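Local coordinates for isatin hydrolase (Ralstonia solanacearum, PDB 5NMP), which hydrolyses isatin, opening its lactam ring to give isatinate, and is a manganese-containing member of the cyclase family of metal-dependent hydrolases, at residues G195-T201 / L227-L233; V107-V111 / I142-W147; L127-Q133 / E180-L185; H139-P143 / P237-A241. One frame throughout, in Å; residues are numbered along the deposited sequence.

Interaction 1 (G195-T201 / L227-L233)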
# COMPACT_ATOMS: atom_id res chain seq x y z
N GLY A 195 2.65 8.28 -14.56
CA GLY A 195 1.73 8.65 -13.49
C GLY A 195 1.02 9.97 -13.73
O GLY A 195 1.64 10.95 -14.15
N VAL A 196 -0.28 10.00 -13.46
CA VAL A 196 -1.09 11.19 -13.75
C VAL A 196 -1.96 11.62 -12.56
O VAL A 196 -2.08 10.90 -11.57
CB VAL A 196 -1.99 10.95 -14.97
CG1 VAL A 196 -1.15 10.68 -16.21
CG2 VAL A 196 -2.95 9.80 -14.72
N GLU A 197 -2.58 12.79 -12.68
CA GLU A 197 -3.52 13.28 -11.67
C GLU A 197 -4.96 13.04 -12.11
O GLU A 197 -5.90 13.22 -11.33
CB GLU A 197 -3.31 14.76 -11.40
CG GLU A 197 -1.89 15.15 -11.02
CD GLU A 197 -1.76 16.61 -10.62
OE1 GLU A 197 -0.72 17.22 -10.92
OE2 GLU A 197 -2.71 17.14 -10.00
N THR A 198 -5.13 12.64 -13.36
CA THR A 198 -6.46 12.40 -13.92
C THR A 198 -6.90 10.96 -13.69
O THR A 198 -6.16 10.15 -13.14
CB THR A 198 -6.49 12.70 -15.43
OG1 THR A 198 -5.40 12.05 -16.08
CG2 THR A 198 -6.40 14.20 -15.68
N ILE A 199 -8.12 10.65 -14.12
CA ILE A 199 -8.69 9.32 -14.00
C ILE A 199 -8.23 8.43 -15.16
O ILE A 199 -8.63 7.27 -15.27
CB ILE A 199 -10.24 9.37 -13.94
CG1 ILE A 199 -10.83 8.09 -13.36
CG2 ILE A 199 -10.81 9.64 -15.33
CD1 ILE A 199 -10.36 7.76 -11.97
N ASN A 200 -7.39 8.98 -16.03
CA ASN A 200 -6.88 8.24 -17.18
C ASN A 200 -5.45 8.66 -17.51
O ASN A 200 -5.14 9.85 -17.53
CB ASN A 200 -7.80 8.46 -18.39
CG ASN A 200 -7.55 7.47 -19.52
OD1 ASN A 200 -6.52 6.79 -19.56
ND2 ASN A 200 -8.49 7.39 -20.46
N THR A 201 -4.57 7.69 -17.75
CA THR A 201 -3.18 8.01 -18.12
C THR A 201 -3.13 8.57 -19.53
O THR A 201 -2.22 9.32 -19.87
CB THR A 201 -2.24 6.80 -18.03
OG1 THR A 201 -2.74 5.74 -18.86
CG2 THR A 201 -2.11 6.31 -16.60
N LEU A 227 0.05 4.94 -12.93
CA LEU A 227 -0.51 5.48 -11.70
C LEU A 227 -1.54 6.55 -12.04
O LEU A 227 -1.34 7.35 -12.95
CB LEU A 227 0.58 6.06 -10.80
CG LEU A 227 1.45 5.05 -10.05
CD1 LEU A 227 2.59 5.75 -9.32
CD2 LEU A 227 0.61 4.23 -9.08
N GLN A 228 -2.65 6.57 -11.30
CA GLN A 228 -3.73 7.50 -11.58
C GLN A 228 -4.24 8.20 -10.32
O GLN A 228 -4.10 7.67 -9.22
CB GLN A 228 -4.88 6.78 -12.29
CG GLN A 228 -4.47 6.15 -13.62
CD GLN A 228 -5.60 5.42 -14.31
OE1 GLN A 228 -6.77 5.61 -13.97
NE2 GLN A 228 -5.26 4.59 -15.29
N CYS A 229 -4.81 9.39 -10.51
CA CYS A 229 -5.39 10.19 -9.43
C CYS A 229 -4.37 10.53 -8.35
O CYS A 229 -4.66 10.42 -7.16
CB CYS A 229 -6.58 9.46 -8.82
SG CYS A 229 -7.98 9.29 -9.94
N LEU A 230 -3.19 10.96 -8.78
CA LEU A 230 -2.16 11.41 -7.85
C LEU A 230 -2.40 12.87 -7.46
O LEU A 230 -3.01 13.63 -8.21
CB LEU A 230 -0.77 11.26 -8.46
CG LEU A 230 -0.28 9.84 -8.78
CD1 LEU A 230 1.05 9.91 -9.50
CD2 LEU A 230 -0.15 9.01 -7.51
N LYS A 231 -1.92 13.25 -6.28
CA LYS A 231 -1.99 14.64 -5.84
C LYS A 231 -0.68 15.05 -5.19
O LYS A 231 0.21 14.22 -4.98
CB LYS A 231 -3.15 14.84 -4.87
CG LYS A 231 -3.06 14.01 -3.61
CD LYS A 231 -4.19 14.33 -2.65
CE LYS A 231 -4.05 15.73 -2.08
NZ LYS A 231 -5.10 16.00 -1.05
N ASN A 232 -0.57 16.34 -4.88
CA ASN A 232 0.62 16.92 -4.25
C ASN A 232 1.90 16.78 -5.06
O ASN A 232 2.99 16.76 -4.49
CB ASN A 232 0.84 16.31 -2.86
CG ASN A 232 -0.17 16.79 -1.84
OD1 ASN A 232 -0.72 17.88 -1.96
ND2 ASN A 232 -0.41 15.97 -0.82
N LEU A 233 1.77 16.70 -6.38
CA LEU A 233 2.95 16.62 -7.24
C LEU A 233 3.74 17.93 -7.19
O LEU A 233 4.94 17.96 -7.46
CB LEU A 233 2.56 16.28 -8.67
CG LEU A 233 2.03 14.87 -8.90
CD1 LEU A 233 1.82 14.60 -10.38
CD2 LEU A 233 2.97 13.83 -8.29
O HOH W 1 -5.76 13.46 -8.66
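Backbone hydrogen bonds define the register. Gly195 and Leu227 form a parallel bridge (CA to CA 4.3 Å), with Val196 N donating to Leu227 O at 2.9 Å. Beyond the bridge the two segments stay bonded: Leu230 N reaches Val196 O at 3.0 Å and Cys229 N reaches Thr198 O at 3.1 Å. One water donates to Glu197 O (2.7 Å) and Leu230 O (2.8 Å), joining two carbonyls that could not bond directly. Among apolar side chains, Ile199 CD1 lies 3.5 Å from Cys229 SG. The Glu197 carboxylate turns to Ser155 and the amides of Thr152 and Asp153, while Thr198 OG1 donates to Asn200 O (2.6 Å) in its own loop. Gln228 binds Mn(2+) in a structure of this protein; here its side chain is about 3 Å from the ion held by His76, His80 and Asp82 but is not a ligand. Main-chain hydrogen bonds and one water thus do most of the polar joining, consistent with a well-defined backbone at Gln228.

Interaction 2 (V107-V111 / I142-W147)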
# COMPACT_ATOMS: atom_id res chain seq x y z
N VAL A 107 9.03 -0.10 -5.82
CA VAL A 107 9.85 1.02 -5.39
C VAL A 107 10.73 1.50 -6.55
O VAL A 107 11.36 0.69 -7.23
CB VAL A 107 10.74 0.65 -4.17
CG1 VAL A 107 9.89 0.49 -2.92
CG2 VAL A 107 11.52 -0.63 -4.44
N ALA A 108 10.74 2.81 -6.79
CA ALA A 108 11.45 3.37 -7.95
C ALA A 108 11.59 4.88 -7.85
O ALA A 108 10.76 5.56 -7.24
CB ALA A 108 10.72 2.99 -9.24
N PRO A 109 12.66 5.43 -8.47
CA PRO A 109 12.84 6.88 -8.59
C PRO A 109 11.79 7.50 -9.49
O PRO A 109 11.13 6.79 -10.25
CB PRO A 109 14.24 7.01 -9.21
CG PRO A 109 14.90 5.70 -8.97
CD PRO A 109 13.81 4.68 -9.01
N ALA A 110 11.63 8.82 -9.42
CA ALA A 110 10.66 9.51 -10.26
C ALA A 110 11.16 10.86 -10.75
O ALA A 110 11.94 11.53 -10.07
CB ALA A 110 9.35 9.68 -9.53
N VAL A 111 10.71 11.24 -11.94
CA VAL A 111 10.87 12.60 -12.42
C VAL A 111 9.50 13.23 -12.53
O VAL A 111 8.50 12.54 -12.75
CB VAL A 111 11.59 12.65 -13.79
CG1 VAL A 111 12.98 12.05 -13.68
CG2 VAL A 111 10.77 11.94 -14.85
N ILE A 142 16.19 12.03 -18.41
CA ILE A 142 15.27 11.17 -17.67
C ILE A 142 15.88 9.78 -17.49
O ILE A 142 16.15 9.09 -18.47
CB ILE A 142 13.92 11.05 -18.40
CG1 ILE A 142 13.28 12.43 -18.58
CG2 ILE A 142 12.99 10.12 -17.64
CD1 ILE A 142 12.03 12.41 -19.43
N PRO A 143 16.10 9.37 -16.23
CA PRO A 143 16.81 8.12 -15.94
C PRO A 143 15.98 6.86 -16.24
O PRO A 143 14.76 6.86 -16.06
CB PRO A 143 17.11 8.23 -14.45
CG PRO A 143 16.03 9.09 -13.91
CD PRO A 143 15.70 10.08 -15.00
N ALA A 144 16.65 5.81 -16.69
CA ALA A 144 15.99 4.55 -16.99
C ALA A 144 15.52 3.88 -15.71
O ALA A 144 16.25 3.83 -14.72
CB ALA A 144 16.91 3.63 -17.77
N GLY A 145 14.29 3.37 -15.73
CA GLY A 145 13.72 2.70 -14.57
C GLY A 145 13.01 3.65 -13.62
O GLY A 145 12.73 3.29 -12.48
N ALA A 146 12.72 4.85 -14.10
CA ALA A 146 12.08 5.87 -13.27
C ALA A 146 10.63 6.11 -13.67
O ALA A 146 10.28 5.97 -14.85
CB ALA A 146 12.86 7.17 -13.33
N TRP A 147 9.80 6.46 -12.70
CA TRP A 147 8.45 6.94 -13.00
C TRP A 147 8.52 8.28 -13.71
O TRP A 147 9.38 9.11 -13.42
CB TRP A 147 7.62 7.11 -11.72
CG TRP A 147 7.12 5.84 -11.11
CD1 TRP A 147 7.64 5.20 -10.03
CD2 TRP A 147 5.97 5.08 -11.51
NE1 TRP A 147 6.90 4.08 -9.74
CE2 TRP A 147 5.87 3.98 -10.64
CE3 TRP A 147 5.02 5.22 -12.53
CZ2 TRP A 147 4.87 3.03 -10.75
CZ3 TRP A 147 4.03 4.27 -12.64
CH2 TRP A 147 3.96 3.19 -11.76
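Two main-chain hydrogen bonds seat Trp147 beside strand 107-114. Its amide N donates to Pro109 O at 2.8 Å (156° at the hydrogen), and its carbonyl O accepts from Val111 N at 2.9 Å (172°). One residue bonding the two neighbours of Ala110 is the pattern of a parallel bridge, and the CA atoms of Ala110 and Trp147 lie 4.3 Å apart. Both carbonyls also receive CA-H...O contacts: Ala146 CA lies 3.3 Å from Pro109 O, and Ala110 CA lies 3.4 Å from Trp147 O. On its other edge the strand pairs with 239-244, through backbone bonds of Ala108 with Ile243 and of Ala110 with Ala241. The incoming loop has its own partners: Ile142 N bonds to Glu136 OE2, Gly145 to Asn190 and Ala146 to His192. Within the loop, a type II turn from Pro143 to Ala146 has only a weak closing bond, Ala146 N to Pro143 O at 3.5 Å; Gly145 supplies its positive phi of 88°.

Side chains fill in around this frame. Ala110 CB meets Trp147 CB at 3.8 Å, Ala108 CB approaches Trp147 CD1 at 3.9 Å, and Val111 CG1 rests 3.6 Å from Pro143 CD. The chemistry implies that peptide bonding sets the parallel register at the start of strand 147-151, while the small Ala108 and Ala110 are consistent with the close packing of Trp147 against the strand.

Interaction 3 (L127-Q133 / E180-L185)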
# COMPACT_ATOMS: atom_id res chain seq x y z
N LEU A 127 1.13 16.30 -24.19
CA LEU A 127 2.55 16.19 -23.88
C LEU A 127 3.30 15.65 -25.10
O LEU A 127 3.03 14.55 -25.57
CB LEU A 127 2.77 15.28 -22.67
CG LEU A 127 4.20 15.06 -22.20
CD1 LEU A 127 4.83 16.38 -21.78
CD2 LEU A 127 4.23 14.08 -21.05
N THR A 128 4.24 16.44 -25.61
CA THR A 128 4.95 16.06 -26.82
C THR A 128 6.41 15.72 -26.55
O THR A 128 6.94 16.01 -25.48
CB THR A 128 4.89 17.18 -27.87
OG1 THR A 128 5.55 18.35 -27.37
CG2 THR A 128 3.45 17.53 -28.19
N VAL A 129 7.05 15.10 -27.53
CA VAL A 129 8.47 14.78 -27.45
C VAL A 129 9.30 16.06 -27.33
O VAL A 129 10.25 16.12 -26.54
CB VAL A 129 8.94 13.97 -28.68
CG1 VAL A 129 10.44 13.72 -28.62
CG2 VAL A 129 8.19 12.66 -28.76
N ASP A 130 8.92 17.07 -28.10
CA ASP A 130 9.59 18.37 -28.05
C ASP A 130 9.58 18.95 -26.64
O ASP A 130 10.60 19.44 -26.16
CB ASP A 130 8.94 19.35 -29.03
CG ASP A 130 9.08 18.91 -30.47
OD1 ASP A 130 9.13 17.68 -30.72
OD2 ASP A 130 9.14 19.78 -31.36
N PHE A 131 8.43 18.87 -25.98
CA PHE A 131 8.29 19.38 -24.62
C PHE A 131 9.15 18.58 -23.65
O PHE A 131 9.76 19.15 -22.74
CB PHE A 131 6.83 19.35 -24.18
CG PHE A 131 6.57 20.06 -22.88
CD1 PHE A 131 6.64 19.38 -21.67
CD2 PHE A 131 6.24 21.41 -22.86
CE1 PHE A 131 6.40 20.03 -20.47
CE2 PHE A 131 6.00 22.07 -21.67
CZ PHE A 131 6.08 21.37 -20.47
N LEU A 132 9.20 17.27 -23.84
CA LEU A 132 10.01 16.41 -22.98
C LEU A 132 11.51 16.69 -23.16
O LEU A 132 12.26 16.74 -22.18
CB LEU A 132 9.71 14.94 -23.26
CG LEU A 132 8.36 14.42 -22.77
CD1 LEU A 132 8.09 13.02 -23.29
CD2 LEU A 132 8.28 14.45 -21.24
N GLN A 133 11.94 16.89 -24.40
CA GLN A 133 13.35 17.15 -24.69
C GLN A 133 13.79 18.53 -24.18
O GLN A 133 14.96 18.73 -23.85
CB GLN A 133 13.62 17.04 -26.19
CG GLN A 133 13.61 15.61 -26.71
CD GLN A 133 13.86 15.53 -28.20
OE1 GLN A 133 13.51 16.44 -28.96
NE2 GLN A 133 14.48 14.44 -28.64
N GLU A 180 3.81 9.44 -30.05
CA GLU A 180 5.25 9.59 -30.22
C GLU A 180 5.95 9.79 -28.88
O GLU A 180 7.05 9.27 -28.68
CB GLU A 180 5.55 10.77 -31.16
CG GLU A 180 5.11 10.56 -32.61
CD GLU A 180 3.62 10.76 -32.82
OE1 GLU A 180 2.89 11.05 -31.84
OE2 GLU A 180 3.16 10.62 -33.98
N ALA A 181 5.32 10.53 -27.98
CA ALA A 181 5.89 10.75 -26.65
C ALA A 181 5.96 9.45 -25.86
O ALA A 181 6.96 9.16 -25.20
CB ALA A 181 5.08 11.79 -25.90
N VAL A 182 4.88 8.67 -25.93
CA VAL A 182 4.84 7.37 -25.27
C VAL A 182 5.93 6.45 -25.84
O VAL A 182 6.64 5.79 -25.09
CB VAL A 182 3.46 6.71 -25.42
CG1 VAL A 182 3.47 5.30 -24.82
CG2 VAL A 182 2.39 7.56 -24.75
N GLU A 183 6.05 6.43 -27.16
CA GLU A 183 7.08 5.64 -27.83
C GLU A 183 8.49 6.07 -27.42
O GLU A 183 9.37 5.24 -27.20
CB GLU A 183 6.93 5.72 -29.35
CG GLU A 183 5.72 4.99 -29.90
CD GLU A 183 5.49 5.23 -31.38
OE1 GLU A 183 6.10 6.17 -31.94
OE2 GLU A 183 4.70 4.47 -31.98
N TRP A 184 8.70 7.38 -27.31
CA TRP A 184 10.00 7.93 -26.93
C TRP A 184 10.36 7.58 -25.49
O TRP A 184 11.49 7.15 -25.22
CB TRP A 184 9.99 9.46 -27.12
CG TRP A 184 11.32 10.12 -26.90
CD1 TRP A 184 12.35 10.19 -27.78
CD2 TRP A 184 11.74 10.83 -25.73
NE1 TRP A 184 13.40 10.89 -27.23
CE2 TRP A 184 13.05 11.29 -25.97
CE3 TRP A 184 11.14 11.11 -24.50
CZ2 TRP A 184 13.77 12.02 -25.03
CZ3 TRP A 184 11.86 11.83 -23.56
CH2 TRP A 184 13.16 12.28 -23.83
N LEU A 185 9.41 7.74 -24.58
CA LEU A 185 9.62 7.42 -23.18
C LEU A 185 9.99 5.95 -22.97
O LEU A 185 10.84 5.62 -22.14
CB LEU A 185 8.37 7.75 -22.35
CG LEU A 185 8.13 9.23 -22.06
CD1 LEU A 185 6.89 9.41 -21.21
CD2 LEU A 185 9.34 9.85 -21.38
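Val129 overlaps the indole of Trp184: its CG1 sits 4.1 Å from the centroid of the five-membered ring and only 10° off the ring normal, a CH-pi contact over the face. The other methyl of the same valine, CG2, lies 3.6 Å from Glu180 O and 4.0 Å from Trp184 CB, so the fork rests on both ring and helix backbone. One turn on, Leu132 takes up the benzo end, with CB 3.8 Å from Trp184 CZ3, while Leu132 CD1 reaches Leu185 CD2 at 3.9 Å and Ala181 CB at 4.2 Å.

Close approach is possible because Ala181 is small. Its CB comes within 3.5 Å of Leu127 O, and the CA atoms of Val129 and Ala181 are 4.9 Å apart. The short helical segments 129-133 and 180-185 run with their axes 9.7 Å apart at closest approach and 45° between directions. Thr128 is the N-cap of the first helix, its OG1 accepting from Phe131 N at 3.2 Å. Toward the sheet, both Leu127 and Leu185 touch Phe194 of strand 193-195.

The two helices lie on successive connections between parallel neighbours of the sheet: helix 129-139 joins strand 107-114 to strand 147-151, and helix 179-187 joins strand 147-151 to strand 193-195. Such apolar packing of adjacent helices is typical of consecutive beta-alpha-beta crossovers.

Interaction 4 (H139-P143 / P237-A241)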
# COMPACT_ATOMS: atom_id res chain seq x y z
N HIS A 139 16.69 20.09 -16.79
CA HIS A 139 16.78 19.25 -15.59
C HIS A 139 17.60 17.98 -15.76
O HIS A 139 17.80 17.24 -14.80
CB HIS A 139 15.38 18.90 -15.10
CG HIS A 139 14.54 20.10 -14.79
ND1 HIS A 139 13.25 20.24 -15.26
CD2 HIS A 139 14.80 21.21 -14.07
CE1 HIS A 139 12.76 21.39 -14.84
NE2 HIS A 139 13.68 22.00 -14.11
N GLY A 140 18.06 17.72 -16.98
CA GLY A 140 18.89 16.55 -17.23
C GLY A 140 18.12 15.37 -17.79
O GLY A 140 16.89 15.37 -17.84
N ARG A 141 18.86 14.35 -18.22
CA ARG A 141 18.29 13.17 -18.85
C ARG A 141 17.36 12.41 -17.90
O ARG A 141 17.70 12.17 -16.74
CB ARG A 141 19.41 12.26 -19.34
CG ARG A 141 18.95 11.06 -20.15
CD ARG A 141 20.14 10.18 -20.51
NE ARG A 141 19.78 9.12 -21.44
CZ ARG A 141 19.94 9.19 -22.76
NH1 ARG A 141 20.47 10.28 -23.30
NH2 ARG A 141 19.59 8.17 -23.53
N ILE A 142 16.19 12.03 -18.41
CA ILE A 142 15.27 11.17 -17.67
C ILE A 142 15.88 9.78 -17.49
O ILE A 142 16.15 9.09 -18.47
CB ILE A 142 13.92 11.05 -18.40
CG1 ILE A 142 13.28 12.43 -18.58
CG2 ILE A 142 12.99 10.12 -17.64
CD1 ILE A 142 12.03 12.41 -19.43
N PRO A 143 16.10 9.37 -16.23
CA PRO A 143 16.81 8.12 -15.94
C PRO A 143 15.98 6.86 -16.24
O PRO A 143 14.76 6.86 -16.06
CB PRO A 143 17.11 8.23 -14.45
CG PRO A 143 16.03 9.09 -13.91
CD PRO A 143 15.70 10.08 -15.00
N PRO A 237 10.29 17.66 -6.18
CA PRO A 237 11.33 18.24 -7.04
C PRO A 237 11.24 17.66 -8.45
O PRO A 237 10.61 16.62 -8.62
CB PRO A 237 12.62 17.81 -6.35
CG PRO A 237 12.27 16.53 -5.68
CD PRO A 237 10.85 16.71 -5.21
N PRO A 238 11.86 18.32 -9.43
CA PRO A 238 11.88 17.79 -10.80
C PRO A 238 12.48 16.39 -10.85
O PRO A 238 12.00 15.54 -11.61
CB PRO A 238 12.76 18.79 -11.55
CG PRO A 238 12.63 20.05 -10.78
CD PRO A 238 12.50 19.64 -9.35
N ARG A 239 13.51 16.15 -10.04
CA ARG A 239 14.15 14.84 -9.98
C ARG A 239 14.75 14.57 -8.60
O ARG A 239 15.08 15.50 -7.86
CB ARG A 239 15.22 14.73 -11.06
CG ARG A 239 16.35 15.73 -10.93
CD ARG A 239 17.28 15.63 -12.12
NE ARG A 239 17.61 14.24 -12.42
CZ ARG A 239 17.99 13.80 -13.62
NH1 ARG A 239 18.27 12.52 -13.80
NH2 ARG A 239 18.09 14.65 -14.63
N GLY A 240 14.87 13.30 -8.26
CA GLY A 240 15.48 12.91 -7.00
C GLY A 240 14.52 12.26 -6.03
O GLY A 240 14.95 11.63 -5.06
N ALA A 241 13.23 12.41 -6.28
CA ALA A 241 12.21 11.82 -5.42
C ALA A 241 12.17 10.30 -5.60
O ALA A 241 12.50 9.78 -6.66
CB ALA A 241 10.85 12.42 -5.70
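Pro238 makes the first contact of segment 237-241, placing its CB 3.9 Å from the centroid of the His139 ring and 8° off the normal, a CH-pi contact over the face. That imidazole also meets Trp135 edge-to-face. Arg239 follows, and its guanidinium reaches the carbonyls where helix 129-139 ends. NH2 donates to His139 O at 2.6 Å, NH1 to Arg141 O at 3.0 Å, and NH2 adds a weak bond to Arg141 O at 3.3 Å. All these acceptors lie near the guanidinium plane. Between them Gly140 leaves helical geometry with phi 98°; a CB modelled there would fall 2.5 Å from Arg239 NH2, so glycine opens the path. Arg239 NH1 also lies 3.7 Å from Pro143 CD. The backbone meanwhile pairs with strand 107-114, Pro238 with Val112 and Ala241 with Ala110. The contact thus matches a positive charge with neutral main-chain oxygens, making it a polar tie between the helix exit and the strand at the protein surface.

Overall arrangement
Interactions 1, 2 and 4 share one mixed sheet, in which 239-244, 107-114, 147-151, 193-195 and 225-228 are successive neighbours; interaction 3 joins the helices of two crossovers. Interactions 2 and 4 have centres about 8 Å apart and share Ile142 and Pro143. Ile142 also reaches interaction 3, its CD1 lying 4.2 Å from both Trp184 CZ3 and Leu185 CD2. Interaction 2 meets interaction 1 where Trp147 CH2 packs on Leu227 CG at 3.6 Å. Along the chain, interactions 2 and 3 cross, and interaction 1 comes after both, inside the loop closed by interaction 4. Touching contacts thus link interactions 3 and 4, through interaction 2, to interaction 1, which holds Gln228 beside the manganese.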